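Local atomic coordinates of pyridoxal kinase (Entamoeba histolytica, PDB entry 4S1H), a protein that probably catalyses the ATP-dependent phosphorylation of pyridoxal to pyridoxal 5'-phosphate, as expected of a pyridoxal kinase related to the ribokinases. Residues F108-P112 / T221-L225; I134-I140 / L168-P174; V36-H40 / G82-S86; M1-V5 / I31-F35; K200-I206 / F274-I279. One frame throughout, in Å; residues are numbered along the deposited sequence.

Contact 1: residues F108-P112 / T221-L225. With MG (magnesium ion), chain D.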
# COMPACT_ATOMS: atom_id res chain seq x y z
N PHE A 108 12.51 9.33 14.47
CA PHE A 108 12.55 7.93 14.10
C PHE A 108 11.83 7.08 15.13
O PHE A 108 12.25 7.01 16.30
CB PHE A 108 13.99 7.51 13.90
CG PHE A 108 14.22 6.03 13.67
CD1 PHE A 108 13.26 5.19 13.10
CD2 PHE A 108 15.45 5.47 14.04
CE1 PHE A 108 13.52 3.84 12.90
CE2 PHE A 108 15.71 4.14 13.79
CZ PHE A 108 14.76 3.32 13.22
N LEU A 109 10.71 6.50 14.72
CA LEU A 109 9.98 5.50 15.48
C LEU A 109 10.42 4.14 14.99
O LEU A 109 10.14 3.76 13.85
CB LEU A 109 8.46 5.68 15.31
CG LEU A 109 7.53 4.80 16.16
CD1 LEU A 109 6.12 5.37 16.11
CD2 LEU A 109 7.51 3.35 15.75
N CYS A 110 11.09 3.38 15.84
CA CYS A 110 11.52 2.03 15.55
C CYS A 110 10.54 1.07 16.20
O CYS A 110 10.39 1.05 17.43
CB CYS A 110 12.94 1.78 16.04
SG CYS A 110 13.56 0.13 15.68
N ASP A 111 9.84 0.30 15.39
CA ASP A 111 8.93 -0.72 15.90
C ASP A 111 9.61 -2.06 15.70
O ASP A 111 9.57 -2.62 14.60
CB ASP A 111 7.64 -0.66 15.09
CG ASP A 111 6.54 -1.48 15.66
OD1 ASP A 111 6.58 -1.76 16.87
OD2 ASP A 111 5.57 -1.77 14.91
N PRO A 112 10.29 -2.58 16.72
CA PRO A 112 11.01 -3.84 16.56
C PRO A 112 9.99 -4.97 16.48
O PRO A 112 9.17 -5.11 17.36
CB PRO A 112 11.86 -3.91 17.82
CG PRO A 112 11.11 -3.13 18.85
CD PRO A 112 10.28 -2.11 18.10
N THR A 221 1.27 1.47 15.79
CA THR A 221 2.42 2.24 15.40
C THR A 221 2.02 3.35 14.42
O THR A 221 2.41 4.51 14.63
CB THR A 221 3.46 1.33 14.74
OG1 THR A 221 4.05 0.47 15.71
CG2 THR A 221 4.55 2.11 14.03
N TYR A 222 1.26 3.02 13.38
CA TYR A 222 0.95 4.05 12.36
C TYR A 222 -0.12 5.05 12.79
O TYR A 222 -0.05 6.21 12.42
CB TYR A 222 0.61 3.41 11.01
CG TYR A 222 1.84 2.76 10.44
CD1 TYR A 222 2.89 3.53 9.89
CD2 TYR A 222 1.99 1.39 10.46
CE1 TYR A 222 4.04 2.92 9.39
CE2 TYR A 222 3.14 0.79 9.97
CZ TYR A 222 4.15 1.56 9.45
OH TYR A 222 5.29 0.98 8.95
N ILE A 223 -1.06 4.64 13.64
CA ILE A 223 -2.03 5.61 14.16
C ILE A 223 -1.31 6.58 15.12
O ILE A 223 -1.48 7.80 15.02
CB ILE A 223 -3.25 4.97 14.85
CG1 ILE A 223 -4.02 4.08 13.84
CG2 ILE A 223 -4.18 6.06 15.37
CD1 ILE A 223 -5.09 3.20 14.46
N LEU A 224 -0.53 6.02 16.04
CA LEU A 224 0.29 6.85 16.96
C LEU A 224 1.17 7.86 16.22
O LEU A 224 1.11 9.06 16.47
CB LEU A 224 1.17 5.93 17.80
CG LEU A 224 2.24 6.61 18.65
CD1 LEU A 224 1.58 7.54 19.65
CD2 LEU A 224 3.08 5.53 19.31
N LEU A 225 1.91 7.37 15.21
CA LEU A 225 2.78 8.25 14.40
C LEU A 225 2.00 9.32 13.68
O LEU A 225 2.43 10.47 13.65
CB LEU A 225 3.54 7.44 13.36
CG LEU A 225 4.49 8.26 12.49
CD1 LEU A 225 5.73 8.66 13.29
CD2 LEU A 225 4.83 7.49 11.23
MG MG D . 5.37 -2.72 18.14
O HOH W 1 4.22 -3.62 16.47
O HOH W 2 6.55 -4.31 18.15
O HOH W 3 3.85 -0.99 17.98
O HOH W 4 4.09 -3.56 19.50
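Side chains alternate along a beta strand, and here Leu-109 and Asp-111 point toward helix 216-229 while Phe-108 and Cys-110 point away. Leu-109, extended with both chi angles near 180°, reaches over the helix: its CD2 lies 3.6 Å from Thr-221 CG2, and its CD1 meets Leu-225 CB at 4.3 Å and Leu-224 CD2 at 4.4 Å. Thr-221 takes the m rotamer, which directs OG1 back along the helix to hydrogen-bond with Gly-217 O and leaves the methyl for Leu-109. Thr-221 OG1 also lies 2.8 Å from Asp-111 OD2 and is hydrogen-bonded to water 3 at 2.7 Å. Asp-111, a t rotamer, divides its carboxylate: OD1 binds magnesium at 2.0 Å, and OD2 lies 2.8 Å from metal-bound water 1, within hydrogen-bonding reach. Thr-141 O and four waters complete the six ligands. The aspartate is thus the ion's one charged protein ligand, while Thr-221, whose methyl packs on Leu-109, is an outer-sphere partner that meets the ion through water 3.

Contact 2: residues I134-I140 / L168-P174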
# COMPACT_ATOMS: atom_id res chain seq x y z
N ILE A 134 17.84 0.08 17.28
CA ILE A 134 17.03 0.81 18.25
C ILE A 134 17.78 1.99 18.88
O ILE A 134 17.16 2.94 19.33
CB ILE A 134 16.44 -0.08 19.37
CG1 ILE A 134 17.53 -0.86 20.14
CG2 ILE A 134 15.40 -1.04 18.79
CD1 ILE A 134 17.06 -1.49 21.43
N LYS A 135 19.11 1.93 18.89
CA LYS A 135 19.91 2.98 19.50
C LYS A 135 19.81 4.30 18.77
O LYS A 135 20.17 5.34 19.33
CB LYS A 135 21.38 2.55 19.62
CG LYS A 135 21.58 1.35 20.52
CD LYS A 135 23.06 1.03 20.68
CE LYS A 135 23.27 -0.20 21.52
NZ LYS A 135 24.71 -0.55 21.54
N TYR A 136 19.33 4.28 17.52
CA TYR A 136 19.13 5.49 16.75
C TYR A 136 17.72 6.08 16.87
O TYR A 136 17.48 7.17 16.39
CB TYR A 136 19.50 5.23 15.28
CG TYR A 136 20.94 4.76 15.12
CD1 TYR A 136 22.00 5.67 15.02
CD2 TYR A 136 21.25 3.41 15.14
CE1 TYR A 136 23.31 5.24 14.90
CE2 TYR A 136 22.55 2.97 15.02
CZ TYR A 136 23.59 3.88 14.91
OH TYR A 136 24.89 3.41 14.79
N ALA A 137 16.81 5.38 17.54
CA ALA A 137 15.40 5.78 17.60
C ALA A 137 15.10 6.86 18.61
O ALA A 137 15.68 6.92 19.71
CB ALA A 137 14.53 4.55 17.88
N ASP A 138 14.14 7.70 18.26
CA ASP A 138 13.56 8.67 19.18
C ASP A 138 12.52 8.02 20.11
O ASP A 138 12.33 8.47 21.24
CB ASP A 138 12.97 9.80 18.36
CG ASP A 138 14.05 10.57 17.61
OD1 ASP A 138 14.75 11.40 18.27
OD2 ASP A 138 14.26 10.27 16.42
N ILE A 139 11.86 6.98 19.63
CA ILE A 139 10.89 6.20 20.37
C ILE A 139 10.88 4.79 19.82
O ILE A 139 11.03 4.56 18.58
CB ILE A 139 9.51 6.86 20.28
CG1 ILE A 139 8.49 6.10 21.10
CG2 ILE A 139 9.04 6.97 18.82
CD1 ILE A 139 7.18 6.83 21.26
N ILE A 140 10.68 3.82 20.70
CA ILE A 140 10.53 2.44 20.28
C ILE A 140 9.21 1.89 20.81
O ILE A 140 8.78 2.29 21.90
CB ILE A 140 11.72 1.55 20.64
CG1 ILE A 140 11.90 1.37 22.16
CG2 ILE A 140 13.01 2.13 20.06
CD1 ILE A 140 12.90 0.28 22.49
N LEU A 168 17.74 0.02 28.30
CA LEU A 168 17.68 0.70 27.00
C LEU A 168 17.82 2.21 27.09
O LEU A 168 18.46 2.81 26.23
CB LEU A 168 16.41 0.31 26.27
CG LEU A 168 16.28 -1.17 25.98
CD1 LEU A 168 15.04 -1.36 25.11
CD2 LEU A 168 17.50 -1.80 25.32
N HIS A 169 17.19 2.82 28.09
CA HIS A 169 17.39 4.23 28.36
C HIS A 169 18.87 4.57 28.64
O HIS A 169 19.35 5.60 28.20
CB HIS A 169 16.58 4.72 29.54
CG HIS A 169 15.10 4.72 29.33
ND1 HIS A 169 14.49 5.22 28.20
CD2 HIS A 169 14.10 4.33 30.15
CE1 HIS A 169 13.18 5.11 28.33
NE2 HIS A 169 12.92 4.59 29.52
N GLU A 170 19.58 3.69 29.36
CA GLU A 170 21.02 3.90 29.61
C GLU A 170 21.85 3.89 28.31
O GLU A 170 22.89 4.50 28.26
CB GLU A 170 21.55 2.85 30.58
CG GLU A 170 21.06 3.09 31.99
CD GLU A 170 21.79 4.22 32.70
OE1 GLU A 170 22.86 3.97 33.28
OE2 GLU A 170 21.26 5.36 32.69
N GLN A 171 21.36 3.18 27.28
CA GLN A 171 21.95 3.20 25.93
C GLN A 171 21.61 4.45 25.13
O GLN A 171 22.05 4.60 23.97
CB GLN A 171 21.49 1.99 25.13
CG GLN A 171 21.93 0.65 25.67
CD GLN A 171 21.23 -0.51 24.98
OE1 GLN A 171 20.54 -0.32 23.96
NE2 GLN A 171 21.36 -1.70 25.54
N GLY A 172 20.74 5.28 25.70
CA GLY A 172 20.37 6.55 25.07
C GLY A 172 18.96 6.64 24.51
O GLY A 172 18.58 7.74 24.11
N ILE A 173 18.16 5.58 24.55
CA ILE A 173 16.81 5.61 23.92
C ILE A 173 15.86 6.48 24.74
O ILE A 173 15.61 6.18 25.90
CB ILE A 173 16.22 4.21 23.72
CG1 ILE A 173 17.14 3.42 22.76
CG2 ILE A 173 14.79 4.30 23.18
CD1 ILE A 173 16.93 1.93 22.73
N PRO A 174 15.37 7.59 24.16
CA PRO A 174 14.61 8.52 24.99
C PRO A 174 13.24 8.04 25.46
O PRO A 174 12.85 8.39 26.58
CB PRO A 174 14.44 9.76 24.10
CG PRO A 174 15.43 9.59 23.01
CD PRO A 174 15.59 8.13 22.80
O HOH W 5 21.67 5.91 21.50
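Apolar packing supplies the core of this contact. Ile-134 CD1 touches Leu-168 CD2 at 3.9 Å and Ile-173 CD1 at 3.7 Å; Ile-140 follows suit, its CD1 3.8 Å from Leu-168 CD1 and its CG2 4.2 Å from Ile-173 CG2. Two isoleucines from the turn and short strand of 134-140 therefore meet a leucine and an isoleucine that bracket the end of helix 158-170. Backbone oxygens meet carbon as well: Pro-174 CD rests 3.3 Å from Ala-137 O and 3.6 Å from Asp-138 O.

Polar links across the gap are indirect. Water 5 donates to Lys-135 O (2.7 Å) and to Gln-171 O (2.8 Å), bridging the two turns.

Bonds within 168-174 fix its shape. Gly-172, at positive phi, closes a Schellman motif in which its N bonds to His-169 O (2.9 Å) and Ile-173 N to Leu-168 O (3.3 Å); His-169 ND1 then donates to Ile-173 O at 2.7 Å.

From here the chain enters strand 175-183, whose Val-175 and Leu-177 bond to the backbone of Ile-140, consistent with a beta-alpha-beta crossover. Chemically, cohesion between the segments comes from hydrophobic burial and a water bridge, while direct hydrogen bonds lie within each segment or run to neighbouring parts of the fold.

Contact 3: residues V36-H40 / G82-S86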
# COMPACT_ATOMS: atom_id res chain seq x y z
N VAL A 36 8.93 1.60 1.50
CA VAL A 36 9.91 0.67 1.03
C VAL A 36 9.61 -0.68 1.67
O VAL A 36 9.51 -0.82 2.88
CB VAL A 36 11.35 1.11 1.34
CG1 VAL A 36 12.34 0.05 0.87
CG2 VAL A 36 11.63 2.46 0.70
N LEU A 37 9.45 -1.70 0.87
CA LEU A 37 9.10 -3.05 1.36
C LEU A 37 10.31 -3.90 1.73
O LEU A 37 11.36 -3.85 1.11
CB LEU A 37 8.26 -3.79 0.30
CG LEU A 37 7.12 -2.96 -0.31
CD1 LEU A 37 6.35 -3.86 -1.28
CD2 LEU A 37 6.21 -2.31 0.72
N THR A 38 10.17 -4.70 2.79
CA THR A 38 11.21 -5.66 3.16
C THR A 38 10.83 -7.12 2.83
O THR A 38 11.68 -8.02 2.95
CB THR A 38 11.51 -5.63 4.67
OG1 THR A 38 10.32 -5.96 5.38
CG2 THR A 38 11.95 -4.25 5.09
N THR A 39 9.56 -7.34 2.46
CA THR A 39 9.04 -8.63 1.96
C THR A 39 8.00 -8.39 0.89
O THR A 39 7.45 -7.30 0.81
CB THR A 39 8.35 -9.47 3.05
OG1 THR A 39 7.10 -8.87 3.44
CG2 THR A 39 9.23 -9.59 4.30
N HIS A 40 7.74 -9.42 0.11
CA HIS A 40 6.56 -9.48 -0.77
C HIS A 40 5.93 -10.86 -0.60
O HIS A 40 6.26 -11.80 -1.32
CB HIS A 40 6.99 -9.19 -2.22
CG HIS A 40 5.86 -9.24 -3.22
ND1 HIS A 40 6.06 -9.58 -4.53
CD2 HIS A 40 4.53 -8.99 -3.10
CE1 HIS A 40 4.92 -9.55 -5.19
NE2 HIS A 40 3.98 -9.18 -4.36
N GLY A 82 9.88 -1.36 10.66
CA GLY A 82 9.11 -2.47 11.17
C GLY A 82 9.85 -3.76 11.01
O GLY A 82 10.96 -3.96 11.57
N TYR A 83 9.24 -4.67 10.25
CA TYR A 83 9.73 -6.03 10.11
C TYR A 83 10.89 -6.11 9.14
O TYR A 83 10.82 -5.51 8.07
CB TYR A 83 8.62 -6.96 9.63
CG TYR A 83 9.07 -8.38 9.41
CD1 TYR A 83 9.14 -9.28 10.48
CD2 TYR A 83 9.44 -8.83 8.15
CE1 TYR A 83 9.57 -10.59 10.28
CE2 TYR A 83 9.85 -10.12 7.94
CZ TYR A 83 9.91 -11.00 9.00
OH TYR A 83 10.32 -12.29 8.80
N PHE A 84 11.95 -6.83 9.53
CA PHE A 84 13.01 -7.20 8.61
C PHE A 84 13.18 -8.72 8.59
O PHE A 84 13.21 -9.36 9.65
CB PHE A 84 14.32 -6.57 9.02
CG PHE A 84 14.32 -5.08 8.97
CD1 PHE A 84 14.72 -4.41 7.83
CD2 PHE A 84 14.02 -4.35 10.12
CE1 PHE A 84 14.75 -3.03 7.82
CE2 PHE A 84 14.08 -2.97 10.12
CZ PHE A 84 14.44 -2.30 8.96
N PRO A 85 13.30 -9.32 7.41
CA PRO A 85 13.48 -10.77 7.32
C PRO A 85 14.92 -11.23 7.58
O PRO A 85 15.13 -12.41 7.87
CB PRO A 85 13.03 -11.09 5.88
CG PRO A 85 13.35 -9.87 5.12
CD PRO A 85 13.10 -8.73 6.06
N SER A 86 15.88 -10.31 7.50
CA SER A 86 17.29 -10.64 7.56
C SER A 86 18.11 -9.48 8.09
O SER A 86 17.72 -8.32 7.90
CB SER A 86 17.81 -11.05 6.17
OG SER A 86 17.49 -10.08 5.18
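Thr-38, with phi/psi of -106°/-10°, interrupts strand 33-41 between its regular part at 36-37 and a weakly bonded continuation at 39-40. The facing segment, 82-86, has no regular structure: the chain leaves strand 78-81 through Gly-82 and runs on through Pro-85. The CA atoms come nearest at Thr-38 and Phe-84, 5.9 Å apart, so the break in strand 33-41 faces the middle of 82-86.

One hydrogen bond joins them, from Thr-38 OG1 to Tyr-83 O (2.8 Å). With OG1 so engaged, the p rotamer places CG2 of Thr-38 3.9 Å from Phe-84 CD1. Pro-85 presses against the same threonine, its CG 3.3 Å from Thr-38 O and its CD 3.8 Å from Thr-38 CB. Thr-39 adds its methyl: CG2 meets the edge of the Tyr-83 ring at CE2 (3.7 Å), while its hydroxyl bonds to Tyr-11 N.

The tyrosine and Thr-39 both border Ser-10, which binds pyridoxal 5'-phosphate when that ligand is present, so the contact lies beside that site. Strand 33-41 also meets the second subunit: Leu-37 N bonds to His-40 NE2 of the second subunit, and His-40 NE2 to its Leu-37 N. Within the fold, the segments meet at the end of strand 5-9, which lies between strands 33-41 and 78-81, and Phe-84 packs against helix 87-100.

Contact 4: residues M1-V5 / I31-F35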
# COMPACT_ATOMS: atom_id res chain seq x y z
N MET A 1 4.04 18.97 -3.19
CA MET A 1 4.00 17.51 -2.86
C MET A 1 5.38 16.98 -2.47
O MET A 1 6.21 16.70 -3.34
CB MET A 1 3.50 16.69 -4.05
CG MET A 1 2.02 16.77 -4.36
SD MET A 1 1.67 15.81 -5.86
CE MET A 1 1.88 14.13 -5.25
N THR A 2 5.62 16.85 -1.18
CA THR A 2 6.87 16.29 -0.67
C THR A 2 6.58 15.10 0.25
O THR A 2 5.62 15.11 1.01
CB THR A 2 7.66 17.33 0.12
OG1 THR A 2 6.87 17.78 1.21
CG2 THR A 2 7.98 18.55 -0.80
N ASN A 3 7.43 14.09 0.16
CA ASN A 3 7.34 12.94 1.05
C ASN A 3 7.79 13.35 2.44
O ASN A 3 8.90 13.84 2.59
CB ASN A 3 8.22 11.82 0.51
CG ASN A 3 7.71 11.29 -0.81
OD1 ASN A 3 6.53 11.00 -0.94
ND2 ASN A 3 8.59 11.15 -1.79
N LYS A 4 6.92 13.16 3.42
CA LYS A 4 7.20 13.54 4.81
C LYS A 4 7.68 12.35 5.63
O LYS A 4 8.40 12.55 6.64
CB LYS A 4 5.96 14.17 5.41
CG LYS A 4 6.15 14.71 6.82
CD LYS A 4 4.94 15.47 7.34
CE LYS A 4 4.78 16.82 6.67
NZ LYS A 4 3.79 17.64 7.42
N VAL A 5 7.24 11.14 5.27
CA VAL A 5 7.56 9.93 6.01
C VAL A 5 8.25 8.92 5.12
O VAL A 5 7.88 8.76 3.96
CB VAL A 5 6.27 9.26 6.59
CG1 VAL A 5 6.60 8.01 7.39
CG2 VAL A 5 5.49 10.27 7.43
N ILE A 31 -1.01 11.80 4.78
CA ILE A 31 0.41 12.04 5.08
C ILE A 31 1.21 11.37 3.95
O ILE A 31 1.21 10.14 3.80
CB ILE A 31 0.78 11.52 6.48
CG1 ILE A 31 -0.01 12.25 7.60
CG2 ILE A 31 2.28 11.67 6.67
CD1 ILE A 31 0.07 11.61 8.97
N GLN A 32 1.81 12.19 3.09
CA GLN A 32 2.52 11.66 1.94
C GLN A 32 3.76 10.91 2.42
O GLN A 32 4.59 11.47 3.16
CB GLN A 32 2.92 12.77 0.98
CG GLN A 32 3.54 12.19 -0.27
CD GLN A 32 3.72 13.20 -1.38
OE1 GLN A 32 2.82 13.98 -1.68
NE2 GLN A 32 4.89 13.18 -2.01
N SER A 33 3.87 9.64 2.02
CA SER A 33 4.88 8.73 2.57
C SER A 33 5.51 7.84 1.49
O SER A 33 4.88 7.57 0.46
CB SER A 33 4.25 7.85 3.62
OG SER A 33 3.62 8.66 4.61
N ILE A 34 6.75 7.44 1.74
CA ILE A 34 7.46 6.46 0.96
C ILE A 34 7.36 5.13 1.70
O ILE A 34 7.67 5.06 2.89
CB ILE A 34 8.94 6.85 0.80
CG1 ILE A 34 9.10 8.23 0.15
CG2 ILE A 34 9.69 5.78 0.03
CD1 ILE A 34 10.52 8.78 0.23
N PHE A 35 6.95 4.08 1.00
CA PHE A 35 6.79 2.74 1.57
C PHE A 35 7.76 1.77 0.90
O PHE A 35 7.49 1.23 -0.19
CB PHE A 35 5.35 2.24 1.46
CG PHE A 35 4.34 3.14 2.08
CD1 PHE A 35 3.76 4.20 1.36
CD2 PHE A 35 3.95 2.96 3.41
CE1 PHE A 35 2.82 5.03 1.96
CE2 PHE A 35 2.98 3.78 3.97
CZ PHE A 35 2.45 4.83 3.27
O HOH W 6 4.99 9.12 -2.38
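Gln-32 O accepts twice: it takes a hydrogen bond from Lys-4 N at 2.9 Å and a weak one from Val-5 N at 3.4 Å. At Val-5 the direction reverses: Val-5 O receives Ile-34 N at 2.8 Å, with Ser-33 CA adding a CA-H...O contact at 3.3 Å to the same oxygen.

Side-chain amides complete the network. Gln-32 NE2 donates to Asn-3 OD1 (2.9 Å), and that oxygen also accepts from water 6 (2.8 Å), which donates in turn to Ser-33 O at 3.2 Å. Asn-3 ND2 is used twice, bonding to Leu-72 O and to Ser-14 OG of the second subunit. The hydroxyl of Ser-33 folds back onto Ile-31 O at 2.9 Å. Val-5 CG2 packs on Ile-31 CG2 (3.6 Å), and Ile-229 of helix 216-229 touches both side chains. Separately, Ile-34 CG1 lies 3.5 Å from Asn-3 CG.

Val-5 and Ser-33 form a parallel bridge, CA atoms 4.5 Å apart, where the chain's first two strands begin side by side. With helix 18-28 connecting them, strands 5-9 and 33-41 make the beta-alpha-beta unit that opens the alpha/beta core of a ribokinase-like fold.

Contact 5: residues K200-I206 / F274-I279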
# COMPACT_ATOMS: atom_id res chain seq x y z
N LYS A 200 6.52 12.51 32.26
CA LYS A 200 5.90 11.66 33.29
C LYS A 200 5.60 10.27 32.73
O LYS A 200 4.81 10.13 31.81
CB LYS A 200 4.62 12.30 33.79
CG LYS A 200 4.84 13.49 34.70
CD LYS A 200 3.51 14.00 35.24
CE LYS A 200 2.93 13.24 36.43
NZ LYS A 200 3.49 13.61 37.76
N ASN A 201 6.20 9.24 33.36
CA ASN A 201 5.90 7.88 32.97
C ASN A 201 4.45 7.56 33.27
O ASN A 201 3.89 8.02 34.30
CB ASN A 201 6.76 6.86 33.77
CG ASN A 201 8.22 6.87 33.36
OD1 ASN A 201 8.63 7.57 32.42
ND2 ASN A 201 9.01 6.08 34.05
N PHE A 202 3.85 6.70 32.45
CA PHE A 202 2.46 6.33 32.64
C PHE A 202 2.14 4.93 32.15
O PHE A 202 2.89 4.33 31.36
CB PHE A 202 1.51 7.35 32.00
CG PHE A 202 1.54 7.39 30.49
CD1 PHE A 202 0.69 6.58 29.71
CD2 PHE A 202 2.33 8.31 29.87
CE1 PHE A 202 0.70 6.68 28.31
CE2 PHE A 202 2.35 8.43 28.48
CZ PHE A 202 1.53 7.62 27.70
N THR A 203 1.02 4.42 32.66
CA THR A 203 0.43 3.19 32.17
C THR A 203 -1.01 3.41 31.73
O THR A 203 -1.65 4.40 32.08
CB THR A 203 0.48 2.03 33.20
OG1 THR A 203 -0.16 2.41 34.43
CG2 THR A 203 1.92 1.61 33.48
N ILE A 204 -1.49 2.50 30.88
CA ILE A 204 -2.88 2.43 30.48
C ILE A 204 -3.28 0.97 30.60
O ILE A 204 -2.55 0.09 30.11
CB ILE A 204 -3.09 2.87 29.01
CG1 ILE A 204 -2.58 4.30 28.80
CG2 ILE A 204 -4.56 2.73 28.59
CD1 ILE A 204 -2.74 4.87 27.41
N LYS A 205 -4.43 0.74 31.24
CA LYS A 205 -5.01 -0.61 31.40
C LYS A 205 -6.08 -0.83 30.32
O LYS A 205 -7.03 -0.04 30.21
CB LYS A 205 -5.58 -0.77 32.80
CG LYS A 205 -6.05 -2.18 33.11
CD LYS A 205 -6.71 -2.30 34.48
CE LYS A 205 -5.85 -1.86 35.62
NZ LYS A 205 -4.51 -2.50 35.65
N ILE A 206 -5.93 -1.91 29.56
CA ILE A 206 -6.81 -2.23 28.44
C ILE A 206 -7.43 -3.62 28.67
O ILE A 206 -6.70 -4.58 28.81
CB ILE A 206 -6.00 -2.29 27.15
CG1 ILE A 206 -5.32 -0.92 26.90
CG2 ILE A 206 -6.88 -2.68 25.96
CD1 ILE A 206 -3.97 -1.01 26.23
N PHE A 274 -9.47 5.93 27.30
CA PHE A 274 -8.75 5.30 28.44
C PHE A 274 -8.20 6.36 29.33
O PHE A 274 -8.09 7.52 28.99
CB PHE A 274 -7.63 4.42 27.92
CG PHE A 274 -8.12 3.22 27.18
CD1 PHE A 274 -8.36 3.26 25.81
CD2 PHE A 274 -8.38 2.05 27.88
CE1 PHE A 274 -8.84 2.14 25.17
CE2 PHE A 274 -8.85 0.93 27.23
CZ PHE A 274 -9.07 0.97 25.89
N THR A 275 -7.86 5.93 30.54
CA THR A 275 -7.28 6.80 31.52
C THR A 275 -5.77 6.70 31.43
O THR A 275 -5.22 5.59 31.44
CB THR A 275 -7.77 6.38 32.93
OG1 THR A 275 -9.20 6.47 32.98
CG2 THR A 275 -7.19 7.27 34.00
N ILE A 276 -5.12 7.85 31.37
CA ILE A 276 -3.66 7.97 31.51
C ILE A 276 -3.36 7.94 33.00
O ILE A 276 -3.75 8.84 33.76
CB ILE A 276 -3.14 9.32 30.95
CG1 ILE A 276 -3.42 9.38 29.45
CG2 ILE A 276 -1.65 9.51 31.23
CD1 ILE A 276 -2.81 8.24 28.68
N THR A 277 -2.67 6.88 33.43
CA THR A 277 -2.32 6.74 34.86
C THR A 277 -0.85 6.97 35.09
O THR A 277 -0.02 6.14 34.71
CB THR A 277 -2.72 5.35 35.32
OG1 THR A 277 -4.14 5.19 35.08
CG2 THR A 277 -2.39 5.13 36.84
N TYR A 278 -0.52 8.07 35.78
CA TYR A 278 0.88 8.35 36.12
C TYR A 278 1.35 7.47 37.23
O TYR A 278 0.69 7.33 38.27
CB TYR A 278 1.09 9.81 36.49
CG TYR A 278 0.68 10.72 35.36
CD1 TYR A 278 1.29 10.62 34.12
CD2 TYR A 278 -0.35 11.63 35.53
CE1 TYR A 278 0.91 11.44 33.07
CE2 TYR A 278 -0.75 12.44 34.47
CZ TYR A 278 -0.12 12.33 33.25
OH TYR A 278 -0.53 13.15 32.23
N ILE A 279 2.52 6.87 37.01
CA ILE A 279 3.07 5.94 38.00
C ILE A 279 4.30 6.50 38.68
O ILE A 279 4.94 7.40 38.16
CB ILE A 279 3.44 4.58 37.37
CG1 ILE A 279 4.34 4.74 36.13
CG2 ILE A 279 2.16 3.85 36.97
CD1 ILE A 279 5.18 3.51 35.83
O HOH W 7 4.76 9.56 36.42
O HOH W 8 -5.29 3.04 32.77
O HOH W 9 -7.86 3.18 31.20
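Antiparallel strand pairing joins strand 202-207 to the late segment 274-279, at one margin of a sheet beside the nucleotide. Thr-203 and Thr-277 form the hydrogen-bonded pair, with Thr-203 N to Thr-277 O at 2.9 Å and Thr-277 N to Thr-203 O at 3.0 Å. Phe-202 and Tyr-278 form the adjoining non-hydrogen-bonded pair, CA atoms 4.3 Å apart, and Ile-279 N reaches Asn-201 O at 3.2 Å.

From Ile-276 toward Phe-274 direct pairing lapses and water takes over. Water 8 accepts from Lys-205 N and donates to Thr-275 O, both at 2.9 Å; water 9 accepts from Thr-275 N at 2.8 Å and donates only weakly to Lys-205 O. At the other end, water 7 links Asn-201 O with Ile-279 O.

The short strand 277-278 is the outermost member of a four-stranded antiparallel sheet, after 175-183, 186-193 and 202-207. Phe-202 and Tyr-278 share the face opposite to Thr-203 and Thr-277; Ile-276 CD1 approaches Phe-202 CE1 (3.9 Å) and Ile-204 CD1 (3.6 Å). Lys-200 CE lies over the Tyr-278 ring, 3.8 Å from its centroid, a CH-pi contact, while the phenol bonds to Glu-235.

Phe-274 CB packs on Ile-204 CG2 at 3.6 Å and its CE2 on Ile-206 CG1 at 4.0 Å. Ile-206 itself touches ADP, and Phe-274 rests against Gln-246 of helix 234-250, another ADP-binding residue.

Contacts 1 to 4 share one mixed sheet. Contacts 3 and 4 use strand 33-41 in succession, 19 Å apart between centres, and both reach the second subunit. Contact 1 touches contact 4 through Leu-225 CD2 and Val-5 CG1 (4.3 Å), and meets contact 2 across neighbouring strands, where Cys-110 N lies 3.0 Å from Ile-139 O. The side chain of Asp-111 in contact 1 binds magnesium about 6 Å from ADP; that of Tyr-83 in contact 3 is about 10 Å from ADP, near Ser-10 and Thr-45, which bind pyridoxal 5'-phosphate. Contact 5 lies on the antiparallel strands that continue from 175-183, its centre 32 Å from that of contact 3, the Ile-206 side chain about 4 Å from ADP.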